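Local structure of KLLA0E08119p (Kluyveromyces lactis, 3VA7) at residues 725-733 and 884-892; 747-755 and 987-995. The protein probably carboxylates urea to urea-1-carboxylate using ATP, hydrogencarbonate and a tethered biotin carrier, as the urea carboxylase part of a longer protein that also includes an amidase. One frame throughout, in Å; residues are numbered along the deposited sequence.

Interaction 1: 725-733 and 884-892; sequences NAHDYVYSL and SQGVRSVLI. With BTI (5-(hexahydro-2-oxo-1H-thieno[3,4-D]imidazol-6-yl)pentanal), chain B.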
ATOM      1  N   ASN A 725     -21.203  23.777   6.667  1.00 31.66           N
ATOM      2  CA  ASN A 725     -21.098  23.111   5.371  1.00 29.83           C
ATOM      3  C   ASN A 725     -20.814  24.142   4.275  1.00 29.30           C
ATOM      4  O   ASN A 725     -21.439  25.197   4.236  1.00 28.93           O
ATOM      5  CB  ASN A 725     -22.407  22.362   5.058  1.00 29.24           C
ATOM      6  CG  ASN A 725     -22.645  21.148   5.952  1.00 31.09           C
ATOM      7  OD1 ASN A 725     -22.061  20.994   7.045  1.00 35.06           O
ATOM      8  ND2 ASN A 725     -23.523  20.272   5.492  1.00 30.34           N
ATOM      9  N   ALA A 726     -19.923  23.787   3.350  1.00 28.86           N
ATOM     10  CA  ALA A 726     -19.341  24.712   2.403  1.00 28.14           C
ATOM     11  C   ALA A 726     -19.241  23.999   1.096  1.00 27.92           C
ATOM     12  O   ALA A 726     -19.047  22.776   1.068  1.00 26.81           O
ATOM     13  CB  ALA A 726     -17.931  25.122   2.876  1.00 27.58           C
ATOM     14  N   HIS A 727     -19.376  24.749  -0.001  1.00 27.43           N
ATOM     15  CA  HIS A 727     -19.086  24.156  -1.296  1.00 26.63           C
ATOM     16  C   HIS A 727     -17.627  23.669  -1.263  1.00 26.57           C
ATOM     17  O   HIS A 727     -16.678  24.426  -1.058  1.00 26.04           O
ATOM     18  CB  HIS A 727     -19.361  25.130  -2.435  1.00 26.11           C
ATOM     19  CG  HIS A 727     -20.816  25.431  -2.633  1.00 27.97           C
ATOM     20  ND1 HIS A 727     -21.628  24.690  -3.474  1.00 25.48           N
ATOM     21  CD2 HIS A 727     -21.609  26.389  -2.091  1.00 27.66           C
ATOM     22  CE1 HIS A 727     -22.842  25.206  -3.461  1.00 25.07           C
ATOM     23  NE2 HIS A 727     -22.862  26.224  -2.620  1.00 26.45           N
ATOM     24  N   ASP A 728     -17.470  22.376  -1.420  1.00 26.74           N
ATOM     25  CA  ASP A 728     -16.180  21.711  -1.217  1.00 26.69           C
ATOM     26  C   ASP A 728     -15.055  22.456  -1.937  1.00 26.68           C
ATOM     27  O   ASP A 728     -15.230  22.883  -3.105  1.00 26.15           O
ATOM     28  CB  ASP A 728     -16.281  20.215  -1.601  1.00 26.23           C
ATOM     29  CG  ASP A 728     -17.415  19.485  -0.844  1.00 26.96           C
ATOM     30  OD1 ASP A 728     -17.176  18.351  -0.376  1.00 24.99           O
ATOM     31  OD2 ASP A 728     -18.536  20.068  -0.682  1.00 27.33           O
ATOM     32  N   TYR A 729     -13.947  22.653  -1.195  1.00 25.83           N
ATOM     33  CA  TYR A 729     -12.796  23.494  -1.566  1.00 25.46           C
ATOM     34  C   TYR A 729     -11.658  22.812  -0.870  1.00 24.87           C
ATOM     35  O   TYR A 729     -11.904  21.994   0.018  1.00 25.78           O
ATOM     36  CB  TYR A 729     -12.949  24.971  -1.070  1.00 25.58           C
ATOM     37  CG  TYR A 729     -12.937  25.064   0.434  1.00 26.20           C
ATOM     38  CD1 TYR A 729     -14.096  24.926   1.153  1.00 27.19           C
ATOM     39  CD2 TYR A 729     -11.746  25.221   1.128  1.00 26.10           C
ATOM     40  CE1 TYR A 729     -14.097  24.979   2.545  1.00 28.47           C
ATOM     41  CE2 TYR A 729     -11.718  25.295   2.501  1.00 27.11           C
ATOM     42  CZ  TYR A 729     -12.899  25.147   3.228  1.00 29.22           C
ATOM     43  OH  TYR A 729     -12.879  25.168   4.626  1.00 28.47           O
ATOM     44  N   VAL A 730     -10.429  23.131  -1.245  1.00 24.15           N
ATOM     45  CA  VAL A 730      -9.263  22.359  -0.784  1.00 24.04           C
ATOM     46  C   VAL A 730      -8.687  23.022   0.430  1.00 24.38           C
ATOM     47  O   VAL A 730      -8.639  24.259   0.531  1.00 26.29           O
ATOM     48  CB  VAL A 730      -8.212  22.167  -1.840  1.00 23.78           C
ATOM     49  CG1 VAL A 730      -7.107  21.238  -1.332  1.00 24.95           C
ATOM     50  CG2 VAL A 730      -8.869  21.580  -3.127  1.00 24.28           C
ATOM     51  N   TYR A 731      -8.327  22.216   1.396  1.00 23.10           N
ATOM     52  CA  TYR A 731      -8.001  22.748   2.688  1.00 22.64           C
ATOM     53  C   TYR A 731      -6.509  22.947   2.743  1.00 21.89           C
ATOM     54  O   TYR A 731      -5.750  22.343   1.974  1.00 21.39           O
ATOM     55  CB  TYR A 731      -8.295  21.721   3.774  1.00 22.36           C
ATOM     56  CG  TYR A 731      -9.712  21.371   4.019  1.00 22.55           C
ATOM     57  CD1 TYR A 731     -10.744  22.234   3.695  1.00 23.97           C
ATOM     58  CD2 TYR A 731     -10.026  20.172   4.655  1.00 21.85           C
ATOM     59  CE1 TYR A 731     -12.114  21.880   3.979  1.00 24.31           C
ATOM     60  CE2 TYR A 731     -11.332  19.811   4.943  1.00 24.01           C
ATOM     61  CZ  TYR A 731     -12.376  20.649   4.626  1.00 26.87           C
ATOM     62  OH  TYR A 731     -13.673  20.255   4.961  1.00 30.38           O
ATOM     63  N   SER A 732      -6.085  23.683   3.749  1.00 21.67           N
ATOM     64  CA  SER A 732      -4.655  23.856   3.997  1.00 22.01           C
ATOM     65  C   SER A 732      -4.141  22.910   5.062  1.00 20.51           C
ATOM     66  O   SER A 732      -4.789  22.722   6.088  1.00 19.50           O
ATOM     67  CB  SER A 732      -4.414  25.293   4.475  1.00 22.85           C
ATOM     68  OG  SER A 732      -4.684  26.205   3.422  1.00 25.40           O
ATOM     69  N   LEU A 733      -2.971  22.331   4.837  1.00 20.48           N
ATOM     70  CA  LEU A 733      -2.248  21.708   5.934  1.00 20.70           C
ATOM     71  C   LEU A 733      -2.275  22.643   7.158  1.00 21.21           C
ATOM     72  O   LEU A 733      -1.914  23.862   7.084  1.00 20.51           O
ATOM     73  CB  LEU A 733      -0.838  21.447   5.515  1.00 20.79           C
ATOM     74  CG  LEU A 733      -0.425  20.030   5.181  1.00 24.27           C
ATOM     75  CD1 LEU A 733      -1.518  18.945   5.432  1.00 23.87           C
ATOM     76  CD2 LEU A 733       0.155  19.975   3.742  1.00 21.68           C
ATOM     77  N   SER A 884      -4.750  23.740  -6.500  1.00 23.81           N
ATOM     78  CA  SER A 884      -5.677  22.652  -6.214  1.00 23.42           C
ATOM     79  C   SER A 884      -7.144  22.980  -6.459  1.00 23.45           C
ATOM     80  O   SER A 884      -7.702  23.755  -5.714  1.00 22.36           O
ATOM     81  CB  SER A 884      -5.466  22.257  -4.771  1.00 23.18           C
ATOM     82  OG  SER A 884      -4.196  21.675  -4.703  1.00 23.24           O
ATOM     83  N   GLN A 885      -7.755  22.393  -7.497  1.00 24.86           N
ATOM     84  CA  GLN A 885      -9.188  22.631  -7.836  1.00 26.23           C
ATOM     85  C   GLN A 885     -10.245  22.132  -6.828  1.00 26.28           C
ATOM     86  O   GLN A 885     -10.263  20.927  -6.463  1.00 24.99           O
ATOM     87  CB  GLN A 885      -9.547  21.989  -9.171  1.00 26.61           C
ATOM     88  CG  GLN A 885      -9.850  22.977 -10.147  1.00 30.51           C
ATOM     89  CD  GLN A 885     -10.719  22.545 -11.298  1.00 36.40           C
ATOM     90  OE1 GLN A 885     -11.896  22.918 -11.365  1.00 37.94           O
ATOM     91  NE2 GLN A 885     -10.113  21.871 -12.279  1.00 35.30           N
ATOM     92  N   GLY A 886     -11.126  23.055  -6.425  1.00 25.35           N
ATOM     93  CA  GLY A 886     -12.347  22.698  -5.734  1.00 25.78           C
ATOM     94  C   GLY A 886     -13.589  23.083  -6.544  1.00 26.14           C
ATOM     95  O   GLY A 886     -13.502  23.399  -7.721  1.00 26.82           O
ATOM     96  N   VAL A 887     -14.745  23.120  -5.904  1.00 26.11           N
ATOM     97  CA  VAL A 887     -15.978  23.278  -6.640  1.00 26.17           C
ATOM     98  C   VAL A 887     -16.119  24.664  -7.257  1.00 26.62           C
ATOM     99  O   VAL A 887     -16.535  24.790  -8.414  1.00 26.63           O
ATOM    100  CB  VAL A 887     -17.190  22.934  -5.762  1.00 26.40           C
ATOM    101  CG1 VAL A 887     -18.490  23.533  -6.372  1.00 24.59           C
ATOM    102  CG2 VAL A 887     -17.239  21.384  -5.544  1.00 24.94           C
ATOM    103  N   ARG A 888     -15.749  25.691  -6.507  1.00 26.11           N
ATOM    104  CA  ARG A 888     -15.875  27.050  -7.001  1.00 26.79           C
ATOM    105  C   ARG A 888     -14.629  27.887  -6.561  1.00 26.50           C
ATOM    106  O   ARG A 888     -14.675  29.109  -6.457  1.00 25.63           O
ATOM    107  CB  ARG A 888     -17.159  27.651  -6.423  1.00 27.28           C
ATOM    108  CG  ARG A 888     -17.121  27.737  -4.922  1.00 28.53           C
ATOM    109  CD  ARG A 888     -18.351  28.388  -4.424  1.00 32.76           C
ATOM    110  NE  ARG A 888     -18.195  29.814  -4.136  1.00 33.75           N
ATOM    111  CZ  ARG A 888     -17.823  30.315  -2.969  1.00 33.93           C
ATOM    112  NH1 ARG A 888     -17.512  29.541  -1.958  1.00 31.25           N
ATOM    113  NH2 ARG A 888     -17.758  31.625  -2.822  1.00 39.25           N
ATOM    114  N   SER A 889     -13.528  27.196  -6.298  1.00 26.22           N
ATOM    115  CA  SER A 889     -12.371  27.795  -5.711  1.00 26.07           C
ATOM    116  C   SER A 889     -11.135  27.048  -6.191  1.00 25.54           C
ATOM    117  O   SER A 889     -11.230  25.993  -6.860  1.00 25.55           O
ATOM    118  CB  SER A 889     -12.474  27.697  -4.202  1.00 26.12           C
ATOM    119  OG  SER A 889     -12.155  26.344  -3.882  1.00 29.52           O
ATOM    120  N   VAL A 890      -9.964  27.593  -5.859  1.00 24.25           N
ATOM    121  CA  VAL A 890      -8.719  26.879  -6.131  1.00 23.43           C
ATOM    122  C   VAL A 890      -7.769  27.322  -5.087  1.00 23.65           C
ATOM    123  O   VAL A 890      -7.744  28.500  -4.678  1.00 23.74           O
ATOM    124  CB  VAL A 890      -8.109  27.167  -7.581  1.00 24.44           C
ATOM    125  CG1 VAL A 890      -8.044  28.715  -7.872  1.00 24.40           C
ATOM    126  CG2 VAL A 890      -6.711  26.502  -7.770  1.00 21.06           C
ATOM    127  N   LEU A 891      -6.983  26.395  -4.607  1.00 24.24           N
ATOM    128  CA  LEU A 891      -6.086  26.780  -3.553  1.00 24.82           C
ATOM    129  C   LEU A 891      -4.693  26.851  -4.166  1.00 25.14           C
ATOM    130  O   LEU A 891      -4.276  25.944  -4.879  1.00 25.60           O
ATOM    131  CB  LEU A 891      -6.183  25.779  -2.413  1.00 24.75           C
ATOM    132  CG  LEU A 891      -5.206  26.011  -1.288  1.00 23.69           C
ATOM    133  CD1 LEU A 891      -5.666  27.180  -0.420  1.00 20.97           C
ATOM    134  CD2 LEU A 891      -5.017  24.737  -0.516  1.00 17.69           C
ATOM    135  N   ILE A 892      -3.999  27.940  -3.884  1.00 24.69           N
ATOM    136  CA  ILE A 892      -2.727  28.198  -4.467  1.00 24.75           C
ATOM    137  C   ILE A 892      -1.651  28.149  -3.412  1.00 25.11           C
ATOM    138  O   ILE A 892      -1.667  28.967  -2.464  1.00 24.64           O
ATOM    139  CB  ILE A 892      -2.767  29.581  -5.083  1.00 25.22           C
ATOM    140  CG1 ILE A 892      -3.546  29.491  -6.376  1.00 24.29           C
ATOM    141  CG2 ILE A 892      -1.355  30.067  -5.419  1.00 24.50           C
ATOM    142  CD1 ILE A 892      -4.408  30.547  -6.564  1.00 22.77           C
TER
HETATM  143  C11 BTI B1901     -10.043  12.707  12.313  1.00 25.60           C
HETATM  144  O11 BTI B1901     -11.228  12.267  12.439  1.00 24.16           O
HETATM  145  C10 BTI B1901      -9.589  13.757  11.254  1.00 21.46           C
HETATM  146  C9  BTI B1901     -10.747  14.115  10.324  1.00 18.39           C
HETATM  147  C8  BTI B1901     -10.546  15.344   9.449  1.00 21.52           C
HETATM  148  C7  BTI B1901     -11.841  15.983   8.907  1.00 20.98           C
HETATM  149  C2  BTI B1901     -12.810  15.020   8.252  1.00 22.09           C
HETATM  150  S1  BTI B1901     -12.109  14.171   6.868  1.00 26.18           S
HETATM  151  C6  BTI B1901     -13.664  13.845   6.117  1.00 24.36           C
HETATM  152  C5  BTI B1901     -14.641  14.903   6.581  1.00 25.05           C
HETATM  153  N3  BTI B1901     -14.646  15.821   5.471  1.00 23.28           N
HETATM  154  C3  BTI B1901     -14.062  16.946   5.788  1.00 25.41           C
HETATM  155  O3  BTI B1901     -13.978  17.975   4.969  1.00 28.17           O
HETATM  156  N2  BTI B1901     -13.614  16.943   7.026  1.00 26.61           N
HETATM  157  C4  BTI B1901     -14.040  15.735   7.722  1.00 25.69           C
HETATM  158  O   HOH W   1     -16.238  26.793  -1.877  1.00 20.12           O
HETATM  159  O   HOH W   2     -14.820  25.346  -3.753  1.00 16.47           O
HETATM  160  O   HOH W   3     -10.149  24.657  -3.781  1.00 22.28           O
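At the wall of the carboxyltransferase active site, V730 of strand 725-730 packs against S884 and L891 of the beta hairpin made by strands 880-885 and 889-894, while H727 and D728 meet the hairpin's turn. V730 points into the hairpin: CG1, anti to the backbone N (chi1 -174°), lies 3.9 Å from S884 CB and near L891 CD2, while CG2 rests over the S884 and Q885 carbonyl oxygens. L891 reaches on along the chain, its CD2 3.5 Å from the backbone Y731 O. One direct backbone bond joins the segments, V887 N to D728 O (2.9 Å, 167° at the hydrogen), and the same oxygen takes a water proton as well. The hairpin belongs to the antiparallel sheet of the C and D part of the carboxyltransferase, whereas strand 725-730 comes from the A and B part and pairs with strand 753-754, so the contact ties the two parts together. Three waters bridge the segments. S889 OG, 3.2 Å from Y729 CB, meets two of them; one also serves D728 O and R888 N, the other V730 N and S884 O. A third links the backbone H727 O to R888 NH1. R888 CD lies 3.9 Å from H727 CB; beyond it the chain bends at chi3 (-98°), and NE bonds to the backbone Y852 O. On the ligand side, the D728 carboxylate is held by K1012 and Y1044, about 5 Å from bound urea. Y731 OH is hydrogen-bonded with F756 N; the ring edge lies beside BTI O3, modelled too close to interpret.

Interaction 2: 747-755 and 987-995; sequences TCDGPSLGG and LGLGDVFLG. With BTI (5-(hexahydro-2-oxo-1H-thieno[3,4-D]imidazol-6-yl)pentanal), chain B; URE (urea), chain C.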
ATOM      1  N   THR A 747      -3.796  17.366   9.778  1.00 24.94           N
ATOM      2  CA  THR A 747      -2.359  17.160   9.881  1.00 24.61           C
ATOM      3  C   THR A 747      -1.796  16.389   8.672  1.00 24.76           C
ATOM      4  O   THR A 747      -2.485  16.210   7.683  1.00 25.04           O
ATOM      5  CB  THR A 747      -2.067  16.418  11.186  1.00 26.17           C
ATOM      6  OG1 THR A 747      -2.884  15.191  11.223  1.00 27.95           O
ATOM      7  CG2 THR A 747      -2.348  17.380  12.434  1.00 18.51           C
ATOM      8  N   CYS A 748      -0.564  15.900   8.743  1.00 24.63           N
ATOM      9  CA  CYS A 748       0.110  15.377   7.532  1.00 24.90           C
ATOM     10  C   CYS A 748      -0.475  14.140   6.830  1.00 24.20           C
ATOM     11  O   CYS A 748      -0.125  13.881   5.694  1.00 23.44           O
ATOM     12  CB  CYS A 748       1.604  15.189   7.767  1.00 24.29           C
ATOM     13  SG  CYS A 748       1.927  13.940   9.045  1.00 31.69           S
ATOM     14  N   ASP A 749      -1.302  13.346   7.504  1.00 24.87           N
ATOM     15  CA  ASP A 749      -2.062  12.274   6.798  1.00 24.63           C
ATOM     16  C   ASP A 749      -3.491  12.704   6.506  1.00 25.01           C
ATOM     17  O   ASP A 749      -4.377  11.853   6.393  1.00 25.96           O
ATOM     18  CB  ASP A 749      -2.102  10.987   7.569  1.00 23.16           C
ATOM     19  CG  ASP A 749      -0.834  10.182   7.407  1.00 26.50           C
ATOM     20  OD1 ASP A 749       0.014  10.541   6.524  1.00 23.90           O
ATOM     21  OD2 ASP A 749      -0.691   9.196   8.198  1.00 26.03           O
ATOM     22  N   GLY A 750      -3.708  14.007   6.383  1.00 23.96           N
ATOM     23  CA  GLY A 750      -5.061  14.555   6.488  1.00 24.96           C
ATOM     24  C   GLY A 750      -5.791  14.824   5.183  1.00 24.82           C
ATOM     25  O   GLY A 750      -5.191  14.698   4.101  1.00 25.75           O
ATOM     26  N   PRO A 751      -7.096  15.135   5.270  1.00 23.93           N
ATOM     27  CA  PRO A 751      -7.887  15.351   4.070  1.00 24.89           C
ATOM     28  C   PRO A 751      -7.566  16.719   3.377  1.00 25.69           C
ATOM     29  O   PRO A 751      -7.135  17.681   3.998  1.00 25.23           O
ATOM     30  CB  PRO A 751      -9.323  15.375   4.606  1.00 23.84           C
ATOM     31  CG  PRO A 751      -9.168  16.058   5.957  1.00 23.59           C
ATOM     32  CD  PRO A 751      -7.837  15.500   6.490  1.00 23.70           C
ATOM     33  N   SER A 752      -7.960  16.803   2.136  1.00 26.90           N
ATOM     34  CA  SER A 752      -7.524  17.805   1.208  1.00 27.52           C
ATOM     35  C   SER A 752      -8.789  18.508   0.698  1.00 27.53           C
ATOM     36  O   SER A 752      -9.134  19.573   1.242  1.00 28.06           O
ATOM     37  CB  SER A 752      -6.680  17.083   0.157  1.00 28.58           C
ATOM     38  OG  SER A 752      -7.307  17.024  -1.079  1.00 31.08           O
ATOM     39  N   LEU A 753      -9.539  17.930  -0.245  1.00 26.67           N
ATOM     40  CA  LEU A 753     -10.796  18.572  -0.712  1.00 25.81           C
ATOM     41  C   LEU A 753     -11.926  18.216   0.246  1.00 25.90           C
ATOM     42  O   LEU A 753     -12.276  17.034   0.337  1.00 25.68           O
ATOM     43  CB  LEU A 753     -11.185  17.965  -2.053  1.00 24.84           C
ATOM     44  CG  LEU A 753     -11.821  18.819  -3.157  1.00 26.09           C
ATOM     45  CD1 LEU A 753     -12.519  17.935  -4.220  1.00 23.26           C
ATOM     46  CD2 LEU A 753     -12.632  20.039  -2.789  1.00 20.59           C
ATOM     47  N   GLY A 754     -12.539  19.189   0.915  1.00 25.49           N
ATOM     48  CA  GLY A 754     -13.441  18.866   2.016  1.00 25.25           C
ATOM     49  C   GLY A 754     -14.613  19.811   2.021  1.00 26.38           C
ATOM     50  O   GLY A 754     -14.560  20.811   1.313  1.00 27.29           O
ATOM     51  N   GLY A 755     -15.652  19.516   2.813  1.00 25.91           N
ATOM     52  CA  GLY A 755     -16.969  20.122   2.642  1.00 25.37           C
ATOM     53  C   GLY A 755     -17.378  21.077   3.769  1.00 26.76           C
ATOM     54  O   GLY A 755     -18.568  21.448   3.843  1.00 26.13           O
ATOM     55  N   LEU A 987     -15.907  17.518 -10.094  1.00 26.66           N
ATOM     56  CA  LEU A 987     -15.487  18.914 -10.038  1.00 27.11           C
ATOM     57  C   LEU A 987     -14.074  19.136  -9.471  1.00 28.24           C
ATOM     58  O   LEU A 987     -13.451  20.164  -9.770  1.00 29.26           O
ATOM     59  CB  LEU A 987     -16.492  19.735  -9.252  1.00 26.92           C
ATOM     60  CG  LEU A 987     -17.919  19.710  -9.805  1.00 27.82           C
ATOM     61  CD1 LEU A 987     -18.896  20.482  -8.898  1.00 26.61           C
ATOM     62  CD2 LEU A 987     -17.959  20.191 -11.268  1.00 27.18           C
ATOM     63  N   GLY A 988     -13.599  18.188  -8.644  1.00 28.06           N
ATOM     64  CA  GLY A 988     -12.282  18.204  -7.972  1.00 27.56           C
ATOM     65  C   GLY A 988     -11.901  16.805  -7.434  1.00 27.30           C
ATOM     66  O   GLY A 988     -12.743  15.913  -7.395  1.00 27.86           O
ATOM     67  N   LEU A 989     -10.645  16.591  -7.054  1.00 26.57           N
ATOM     68  CA  LEU A 989     -10.204  15.292  -6.515  1.00 25.55           C
ATOM     69  C   LEU A 989      -9.759  15.377  -5.070  1.00 25.76           C
ATOM     70  O   LEU A 989      -9.388  16.434  -4.562  1.00 26.93           O
ATOM     71  CB  LEU A 989      -9.082  14.716  -7.350  1.00 24.90           C
ATOM     72  CG  LEU A 989      -9.280  14.618  -8.865  1.00 22.76           C
ATOM     73  CD1 LEU A 989      -8.081  13.976  -9.485  1.00 19.14           C
ATOM     74  CD2 LEU A 989     -10.513  13.845  -9.269  1.00 22.42           C
ATOM     75  N   GLY A 990      -9.817  14.248  -4.389  1.00 26.86           N
ATOM     76  CA  GLY A 990      -9.423  14.117  -2.966  1.00 25.73           C
ATOM     77  C   GLY A 990     -10.490  14.538  -1.995  1.00 25.78           C
ATOM     78  O   GLY A 990     -10.179  15.139  -0.979  1.00 26.06           O
ATOM     79  N   ASP A 991     -11.756  14.259  -2.327  1.00 26.22           N
ATOM     80  CA  ASP A 991     -12.887  14.404  -1.373  1.00 25.77           C
ATOM     81  C   ASP A 991     -13.442  13.007  -0.995  1.00 25.33           C
ATOM     82  O   ASP A 991     -14.468  12.580  -1.519  1.00 26.38           O
ATOM     83  CB  ASP A 991     -13.981  15.167  -2.059  1.00 25.22           C
ATOM     84  CG  ASP A 991     -14.806  15.993  -1.100  1.00 27.74           C
ATOM     85  OD1 ASP A 991     -14.863  15.663   0.124  1.00 30.63           O
ATOM     86  OD2 ASP A 991     -15.413  16.982  -1.595  1.00 28.57           O
ATOM     87  N   VAL A 992     -12.752  12.258  -0.152  1.00 23.67           N
ATOM     88  CA  VAL A 992     -11.589  12.726   0.606  1.00 22.26           C
ATOM     89  C   VAL A 992     -10.586  11.577   0.418  1.00 21.82           C
ATOM     90  O   VAL A 992     -10.971  10.391   0.446  1.00 21.22           O
ATOM     91  CB  VAL A 992     -12.130  13.006   2.012  1.00 22.45           C
ATOM     92  CG1 VAL A 992     -12.144  11.813   2.933  1.00 21.61           C
ATOM     93  CG2 VAL A 992     -11.702  14.270   2.587  1.00 21.54           C
ATOM     94  N   PHE A 993      -9.350  11.924   0.056  1.00 21.06           N
ATOM     95  CA  PHE A 993      -8.204  10.977  -0.119  1.00 19.96           C
ATOM     96  C   PHE A 993      -8.161  10.291  -1.424  1.00 19.54           C
ATOM     97  O   PHE A 993      -9.176   9.965  -2.001  1.00 18.85           O
ATOM     98  CB  PHE A 993      -8.088   9.903   1.001  1.00 18.79           C
ATOM     99  CG  PHE A 993      -8.017  10.501   2.382  1.00 19.82           C
ATOM    100  CD1 PHE A 993      -9.153  10.582   3.174  1.00 16.63           C
ATOM    101  CD2 PHE A 993      -6.804  11.066   2.859  1.00 20.48           C
ATOM    102  CE1 PHE A 993      -9.094  11.192   4.425  1.00 18.95           C
ATOM    103  CE2 PHE A 993      -6.732  11.674   4.097  1.00 18.81           C
ATOM    104  CZ  PHE A 993      -7.874  11.738   4.897  1.00 19.63           C
ATOM    105  N   LEU A 994      -6.935   9.982  -1.806  1.00 19.96           N
ATOM    106  CA  LEU A 994      -6.571   9.251  -3.004  1.00 19.95           C
ATOM    107  C   LEU A 994      -7.531   9.440  -4.191  1.00 21.04           C
ATOM    108  O   LEU A 994      -8.173   8.519  -4.654  1.00 21.41           O
ATOM    109  CB  LEU A 994      -6.306   7.804  -2.646  1.00 19.04           C
ATOM    110  CG  LEU A 994      -5.493   7.617  -1.341  1.00 18.46           C
ATOM    111  CD1 LEU A 994      -5.415   6.113  -1.011  1.00 13.70           C
ATOM    112  CD2 LEU A 994      -4.110   8.221  -1.330  1.00 14.47           C
ATOM    113  N   GLY A 995      -7.629  10.669  -4.666  1.00 22.28           N
ATOM    114  CA  GLY A 995      -8.406  10.950  -5.866  1.00 24.60           C
ATOM    115  C   GLY A 995      -9.917  10.730  -5.788  1.00 25.43           C
ATOM    116  O   GLY A 995     -10.612  10.684  -6.845  1.00 25.23           O
TER
HETATM  117  C11 BTI B1901     -10.043  12.707  12.313  1.00 25.60           C
HETATM  118  O11 BTI B1901     -11.228  12.267  12.439  1.00 24.16           O
HETATM  119  C10 BTI B1901      -9.589  13.757  11.254  1.00 21.46           C
HETATM  120  C9  BTI B1901     -10.747  14.115  10.324  1.00 18.39           C
HETATM  121  C8  BTI B1901     -10.546  15.344   9.449  1.00 21.52           C
HETATM  122  C7  BTI B1901     -11.841  15.983   8.907  1.00 20.98           C
HETATM  123  C2  BTI B1901     -12.810  15.020   8.252  1.00 22.09           C
HETATM  124  S1  BTI B1901     -12.109  14.171   6.868  1.00 26.18           S
HETATM  125  C6  BTI B1901     -13.664  13.845   6.117  1.00 24.36           C
HETATM  126  C5  BTI B1901     -14.641  14.903   6.581  1.00 25.05           C
HETATM  127  N3  BTI B1901     -14.646  15.821   5.471  1.00 23.28           N
HETATM  128  C3  BTI B1901     -14.062  16.946   5.788  1.00 25.41           C
HETATM  129  O3  BTI B1901     -13.978  17.975   4.969  1.00 28.17           O
HETATM  130  N2  BTI B1901     -13.614  16.943   7.026  1.00 26.61           N
HETATM  131  C4  BTI B1901     -14.040  15.735   7.722  1.00 25.69           C
HETATM  132  C   URE C1902     -16.435  13.450   2.673  1.00 40.09           C
HETATM  133  O   URE C1902     -16.286  13.078   1.482  1.00 39.84           O
HETATM  134  N1  URE C1902     -16.681  12.609   3.646  1.00 39.48           N
HETATM  135  N2  URE C1902     -16.387  14.714   3.119  1.00 40.68           N
HETATM  136  O   HOH W   4      -7.377  17.776  -3.452  1.00 27.45           O
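P751 and L753 pack against V992, F993 and the G988-D991 backbone where the biotin and urea pockets of the carboxyltransferase meet. A type I beta turn, T747 to G750, leads into this run and on to strand 753-754; across from it, the chain leaving strand 984-989 bends through a cis peptide between D991 and V992. L753 and P751 share the close packing. L753 is directed into the other segment, its CD1 3.5 Å from G988 C. P751 CB abuts V992 CG2 at 3.3 Å, and its CG is 3.6 Å from BTI S1, so the proline ring is shared between protein and biotin. F993 lies alongside, its CG anti to the carbonyl carbon (chi1 -55°), with CZ 3.5 Å from P751 N and the ring edge facing the backbone D749 O. The polar joint is less regular: L753 N hydrogen-bonds G990 O at 3.0 Å, bent (136° at the hydrogen), with the donor above the carbonyl plane, and the D991 CA-H approaches L753 O. Looser still is the side at S752, where a water bonds with S752 OG and donates to L989 O instead of the two meeting directly; S752 OG also bonds to the backbone W499 O. Toward the ligands, D991 OD1 lies 3.2 Å from the urea oxygen, and G755 N gives its hydrogen to BTI O3 at 3.1 Å.

How the interactions relate
Interactions 1 and 2 are both buried, their centres about 9 Å apart, and each joins the A and B part of the carboxyltransferase to the C and D part. They share a small sheet, strand 725-730 pairing with 753-754. In interaction 1 a strand meets a hairpin, largely through waters and valine and leucine packing, and reaches the ligands only at one margin, with Y731 beside biotin and D728 near urea. Interaction 2 lines both ligands more directly, with proline, phenylalanine and glycine-rich backbone and one bent backbone hydrogen bond. Between the two contacts, the L753 side chain touches D728 and V730.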